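Putative PLP-dependent aminotransferase (Bacillus cereus ATCC 10987, PDB 3JU7) probably acts as a pyridoxal phosphate-dependent transaminase of the DegT/DnrJ/EryC1/StrS family. Local coordinates at residues Q289-L294 with L350-G355; L168-M173 with K282-I287. All coordinates share one frame; numbering follows the deposited sequence.

Contact 1: residues Q289-L294 with L350-G355; sequences QFMPIL and LPLWEG
Met291, a selenomethionine, and Leu350 face each other as a hydrogen-bonded pair in the two-stranded antiparallel sheet of strands 291-294 and 347-350, in the C-terminal part of this putative aminotransferase. Their side chains leave the same face of the ribbon, with CB of Met291 4.1 Å from CB of Leu350. From there they part. The Met291 chain bends at chi2 (54°), which places SE, and again at chi3, which places CE; its end leads away from the other segment, and CE comes no nearer than 4.4 Å to CD1 of Leu352. Leu350 has CG anti to its carbonyl carbon (chi1 -60°), and its CD1 meets CG2 of Ile293 at 4.1 Å, the two branched chains crossing obliquely. Helix 250-270 lies against this face: Leu268 touches Ile293, Tyr264 touches Leu350, and Ile260 touches Leu352.

Past Leu350 the regular pairing is not continued, though the chains stay close, and Leu352 CB lies 3.8 Å from CA of Phe290. CB of Phe290 lies 3.3 Å from Leu350 O, while its ring meets that of Tyr318. That same oxygen accepts the nearly straight bond from Met291 N (2.8 Å), which arrives in the carbonyl plane. The return bond, from Leu350 N to Met291 O, is equally short at 2.8 Å, but its donor sits above the carbonyl plane, 37° out of it.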
loop_
_atom_site.group_PDB
_atom_site.type_symbol
_atom_site.label_atom_id
_atom_site.label_comp_id
_atom_site.label_asym_id
_atom_site.label_seq_id
_atom_site.Cartn_x
_atom_site.Cartn_y
_atom_site.Cartn_z
ATOM N N GLN A 289 12.139 -1.262 -19.864
ATOM C CA GLN A 289 12.643 -0.909 -18.546
ATOM C C GLN A 289 14.159 -1.144 -18.516
ATOM O O GLN A 289 14.890 -0.476 -17.817
ATOM C CB GLN A 289 11.964 -1.850 -17.549
ATOM C CG GLN A 289 12.214 -1.607 -16.131
ATOM C CD GLN A 289 11.408 -2.543 -15.271
ATOM O OE1 GLN A 289 11.501 -2.492 -14.052
ATOM N NE2 GLN A 289 10.632 -3.436 -15.905
ATOM N N PHE A 290 14.577 -2.174 -19.231
ATOM C CA PHE A 290 15.974 -2.588 -19.404
ATOM C C PHE A 290 15.964 -3.398 -20.715
ATOM O O PHE A 290 14.906 -3.509 -21.348
ATOM C CB PHE A 290 16.483 -3.434 -18.223
ATOM C CG PHE A 290 15.538 -4.522 -17.775
ATOM C CD1 PHE A 290 15.512 -5.761 -18.424
ATOM C CD2 PHE A 290 14.686 -4.316 -16.681
ATOM C CE1 PHE A 290 14.642 -6.788 -17.990
ATOM C CE2 PHE A 290 13.816 -5.327 -16.219
ATOM C CZ PHE A 290 13.790 -6.573 -16.860
HETATM N N MSE A 291 17.121 -3.905 -21.147
HETATM C CA MSE A 291 17.214 -4.607 -22.420
HETATM C C MSE A 291 17.376 -6.098 -22.106
HETATM O O MSE A 291 18.450 -6.546 -21.688
HETATM C CB MSE A 291 18.374 -4.047 -23.272
HETATM C CG MSE A 291 18.707 -4.863 -24.516
HETATM SE SE MSE A 291 17.211 -5.195 -25.680
HETATM C CE MSE A 291 16.893 -3.378 -26.144
ATOM N N PRO A 292 16.297 -6.867 -22.257
ATOM C CA PRO A 292 16.404 -8.297 -22.019
ATOM C C PRO A 292 16.980 -9.019 -23.235
ATOM O O PRO A 292 16.652 -8.665 -24.374
ATOM C CB PRO A 292 14.955 -8.737 -21.756
ATOM C CG PRO A 292 14.120 -7.516 -21.847
ATOM C CD PRO A 292 14.920 -6.484 -22.587
ATOM N N ILE A 293 17.833 -10.014 -22.993
ATOM C CA ILE A 293 18.442 -10.750 -24.086
ATOM C C ILE A 293 18.873 -12.128 -23.606
ATOM O O ILE A 293 19.246 -12.308 -22.438
ATOM C CB ILE A 293 19.637 -9.977 -24.706
ATOM C CG1 ILE A 293 19.993 -10.549 -26.087
ATOM C CG2 ILE A 293 20.856 -10.000 -23.771
ATOM C CD1 ILE A 293 20.949 -9.698 -26.865
ATOM N N LEU A 294 18.762 -13.117 -24.487
ATOM C CA LEU A 294 19.250 -14.436 -24.157
ATOM C C LEU A 294 20.678 -14.479 -24.632
ATOM O O LEU A 294 20.979 -14.049 -25.752
ATOM C CB LEU A 294 18.446 -15.536 -24.834
ATOM C CG LEU A 294 16.940 -15.634 -24.573
ATOM C CD1 LEU A 294 16.412 -16.955 -25.208
ATOM C CD2 LEU A 294 16.598 -15.513 -23.091
ATOM N N LEU A 350 20.102 -6.040 -19.467
ATOM C CA LEU A 350 21.163 -5.078 -19.721
ATOM C C LEU A 350 20.644 -3.689 -19.415
ATOM O O LEU A 350 19.460 -3.394 -19.626
ATOM C CB LEU A 350 21.702 -5.162 -21.143
ATOM C CG LEU A 350 22.307 -6.490 -21.593
ATOM C CD1 LEU A 350 22.672 -6.438 -23.080
ATOM C CD2 LEU A 350 23.530 -6.844 -20.767
ATOM N N PRO A 351 21.526 -2.820 -18.921
ATOM C CA PRO A 351 21.026 -1.534 -18.523
ATOM C C PRO A 351 20.500 -0.694 -19.668
ATOM O O PRO A 351 21.046 -0.683 -20.777
ATOM C CB PRO A 351 22.229 -0.862 -17.840
ATOM C CG PRO A 351 23.372 -1.719 -18.053
ATOM C CD PRO A 351 22.890 -3.068 -18.438
ATOM N N LEU A 352 19.438 0.020 -19.346
ATOM C CA LEU A 352 18.808 0.967 -20.225
ATOM C C LEU A 352 18.120 1.965 -19.307
ATOM O O LEU A 352 17.412 1.560 -18.427
ATOM C CB LEU A 352 17.796 0.257 -21.114
ATOM C CG LEU A 352 17.196 1.010 -22.311
ATOM C CD1 LEU A 352 16.618 -0.013 -23.334
ATOM C CD2 LEU A 352 16.146 1.978 -21.880
ATOM N N TRP A 353 18.394 3.257 -19.457
ATOM C CA TRP A 353 17.729 4.299 -18.671
ATOM C C TRP A 353 17.838 5.613 -19.412
ATOM O O TRP A 353 18.692 5.749 -20.290
ATOM C CB TRP A 353 18.306 4.465 -17.255
ATOM C CG TRP A 353 19.721 4.018 -17.063
ATOM C CD1 TRP A 353 20.126 2.802 -16.599
ATOM C CD2 TRP A 353 20.913 4.765 -17.326
ATOM N NE1 TRP A 353 21.490 2.746 -16.547
ATOM C CE2 TRP A 353 22.001 3.936 -16.993
ATOM C CE3 TRP A 353 21.165 6.047 -17.806
ATOM C CZ2 TRP A 353 23.310 4.350 -17.118
ATOM C CZ3 TRP A 353 22.461 6.462 -17.930
ATOM C CH2 TRP A 353 23.524 5.616 -17.595
ATOM N N GLU A 354 16.964 6.557 -19.047
ATOM C CA GLU A 354 16.911 7.862 -19.681
ATOM C C GLU A 354 18.249 8.526 -19.483
ATOM O O GLU A 354 18.756 8.582 -18.369
ATOM C CB GLU A 354 15.814 8.757 -19.075
ATOM C CG GLU A 354 14.363 8.269 -19.305
ATOM C CD GLU A 354 13.333 9.170 -18.608
ATOM O OE1 GLU A 354 13.424 10.397 -18.775
ATOM O OE2 GLU A 354 12.444 8.665 -17.884
ATOM N N GLY A 355 18.828 9.002 -20.566
ATOM C CA GLY A 355 20.111 9.657 -20.508
ATOM C C GLY A 355 21.183 8.770 -21.044
ATOM O O GLY A 355 22.240 9.250 -21.372
#

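Contact 2: residues L168-M173 with K282-I287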
loop_
_atom_site.group_PDB
_atom_site.type_symbol
_atom_site.label_atom_id
_atom_site.label_comp_id
_atom_site.label_asym_id
_atom_site.label_seq_id
_atom_site.Cartn_x
_atom_site.Cartn_y
_atom_site.Cartn_z
ATOM N N LEU A 168 2.474 1.233 -23.339
ATOM C CA LEU A 168 2.712 0.339 -24.491
ATOM C C LEU A 168 1.582 0.411 -25.531
ATOM O O LEU A 168 0.444 -0.026 -25.282
ATOM C CB LEU A 168 2.890 -1.112 -24.037
ATOM C CG LEU A 168 3.126 -2.126 -25.143
ATOM C CD1 LEU A 168 4.381 -1.737 -25.982
ATOM C CD2 LEU A 168 3.262 -3.548 -24.499
HETATM N N MSE A 169 1.940 0.918 -26.701
HETATM C CA MSE A 169 1.061 1.120 -27.849
HETATM C C MSE A 169 1.442 0.219 -29.013
HETATM O O MSE A 169 2.619 -0.014 -29.266
HETATM C CB MSE A 169 1.252 2.543 -28.363
HETATM C CG MSE A 169 1.089 3.619 -27.311
HETATM SE SE MSE A 169 -0.754 3.797 -26.906
HETATM C CE MSE A 169 -0.760 5.703 -26.695
ATOM N N ASN A 170 0.456 -0.243 -29.762
ATOM C CA ASN A 170 0.713 -1.061 -30.941
ATOM C C ASN A 170 -0.435 -0.820 -31.891
ATOM O O ASN A 170 -1.586 -1.110 -31.579
ATOM C CB ASN A 170 0.802 -2.545 -30.572
ATOM C CG ASN A 170 1.167 -3.438 -31.753
ATOM O OD1 ASN A 170 1.499 -2.955 -32.820
ATOM N ND2 ASN A 170 1.139 -4.762 -31.537
ATOM N N GLY A 171 -0.107 -0.261 -33.049
ATOM C CA GLY A 171 -1.096 0.093 -34.045
ATOM C C GLY A 171 -2.060 1.098 -33.479
ATOM O O GLY A 171 -3.244 1.014 -33.727
ATOM N N GLY A 172 -1.558 2.025 -32.684
ATOM C CA GLY A 172 -2.401 3.035 -32.068
ATOM C C GLY A 172 -3.338 2.534 -30.982
ATOM O O GLY A 172 -4.252 3.240 -30.587
HETATM N N MSE A 173 -3.138 1.336 -30.464
HETATM C CA MSE A 173 -3.989 0.897 -29.381
HETATM C C MSE A 173 -3.124 0.675 -28.162
HETATM O O MSE A 173 -2.018 0.135 -28.277
HETATM C CB MSE A 173 -4.731 -0.373 -29.781
HETATM C CG MSE A 173 -5.055 -1.323 -28.642
HETATM SE SE MSE A 173 -6.227 -2.714 -29.261
HETATM C CE MSE A 173 -5.572 -4.161 -28.194
ATOM N N LYS A 282 10.595 -12.557 -28.825
ATOM C CA LYS A 282 9.743 -12.550 -29.999
ATOM C C LYS A 282 8.440 -11.853 -29.605
ATOM O O LYS A 282 7.577 -12.447 -28.942
ATOM C CB LYS A 282 9.497 -13.963 -30.512
ATOM N N THR A 283 8.304 -10.583 -29.968
ATOM C CA THR A 283 7.082 -9.834 -29.658
ATOM C C THR A 283 6.839 -8.696 -30.651
ATOM O O THR A 283 7.775 -8.200 -31.257
ATOM C CB THR A 283 7.086 -9.317 -28.162
ATOM O OG1 THR A 283 5.820 -8.722 -27.853
ATOM C CG2 THR A 283 8.213 -8.324 -27.881
ATOM N N GLU A 284 5.585 -8.286 -30.823
ATOM C CA GLU A 284 5.255 -7.236 -31.802
ATOM C C GLU A 284 5.636 -5.831 -31.321
ATOM O O GLU A 284 5.911 -4.964 -32.117
ATOM C CB GLU A 284 3.756 -7.203 -32.097
ATOM C CG GLU A 284 3.123 -8.468 -32.634
ATOM C CD GLU A 284 1.621 -8.266 -32.896
ATOM O OE1 GLU A 284 1.279 -7.337 -33.672
ATOM O OE2 GLU A 284 0.788 -9.013 -32.320
ATOM N N ALA A 285 5.607 -5.603 -30.018
ATOM C CA ALA A 285 5.820 -4.278 -29.479
ATOM C C ALA A 285 6.264 -4.424 -28.036
ATOM O O ALA A 285 5.839 -5.348 -27.345
ATOM C CB ALA A 285 4.529 -3.454 -29.568
ATOM N N VAL A 286 7.146 -3.541 -27.595
ATOM C CA VAL A 286 7.648 -3.604 -26.246
ATOM C C VAL A 286 8.005 -2.202 -25.808
ATOM O O VAL A 286 8.423 -1.410 -26.611
ATOM C CB VAL A 286 8.885 -4.561 -26.138
ATOM C CG1 VAL A 286 10.005 -4.068 -27.016
ATOM C CG2 VAL A 286 9.362 -4.691 -24.685
ATOM N N ILE A 287 7.813 -1.892 -24.537
ATOM C CA ILE A 287 8.375 -0.675 -23.970
ATOM C C ILE A 287 9.382 -1.158 -22.919
ATOM O O ILE A 287 9.076 -2.041 -22.112
ATOM C CB ILE A 287 7.299 0.250 -23.385
ATOM C CG1 ILE A 287 7.940 1.528 -22.906
ATOM C CG2 ILE A 287 6.513 -0.393 -22.202
ATOM C CD1 ILE A 287 6.918 2.501 -22.430
#
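Leu168 and Asn170 reach from one side of a small hairpin to the loop 282-287, which passes the hairpin without forming a sheet with it. The apolar part is carried by Leu168. Its CG stands anti to the backbone N (chi1 179°), and its CD1 lies over the backbone of the loop, with Leu168 CD1 3.7 Å from Val286 C and 4.0 Å from Ala285 CB. Lower on the same side chain, CB of Leu168 meets CG2 of Ile287 at 4.1 Å. Both residues are buried: Trp142 also packs on Leu168, while Trp250 and Leu254 of helix 250-270 pack on Ile287. The Ala285 methyl, CB, rests against both Met169 O (3.9 Å) and CB of Asn170 (4.0 Å).

The polar part is slighter and lies at the more open end. Asn170 ND2 gives a weak hydrogen bond to OE1 of Glu284, 3.3 Å long. The two side chains cross at about a right angle, with the amide and carboxylate planes 79° apart; the amide is thus turned well out of the carboxylate plane, and Asn170 ND2 also lies 3.6 Å from CB of Glu284.

Within the hairpin, backbone bonds join Asn170 N to Met173 O (2.9 Å) and Met173 N to Asn170 O. Gly171 and Gly172 occupy the corner, both with positive phi. This is the classic two-residue beta hairpin closed by a type I' turn, here laid with its first strand, 169-170, against the loop that leads to strand 291-294.

How the contacts relate
The two contacts lie in series along the chain, contact 2 closing before contact 1 opens, with their centres about 17 Å apart. What joins them is the chain itself: the loop 282-287 runs almost directly into 289-294, and there is no other touch between the contacts. Helix 250-270 is common to both, packing on Ile287 in contact 2 and on Ile293, Leu350 and Leu352 in contact 1. The segment after that helix is therefore fixed twice in succession, first beside the hairpin 169-174 and then as a strand paired with 347-350. Both lie away from the calcium site at Asp20 and from Lys191, the predicted cofactor lysine.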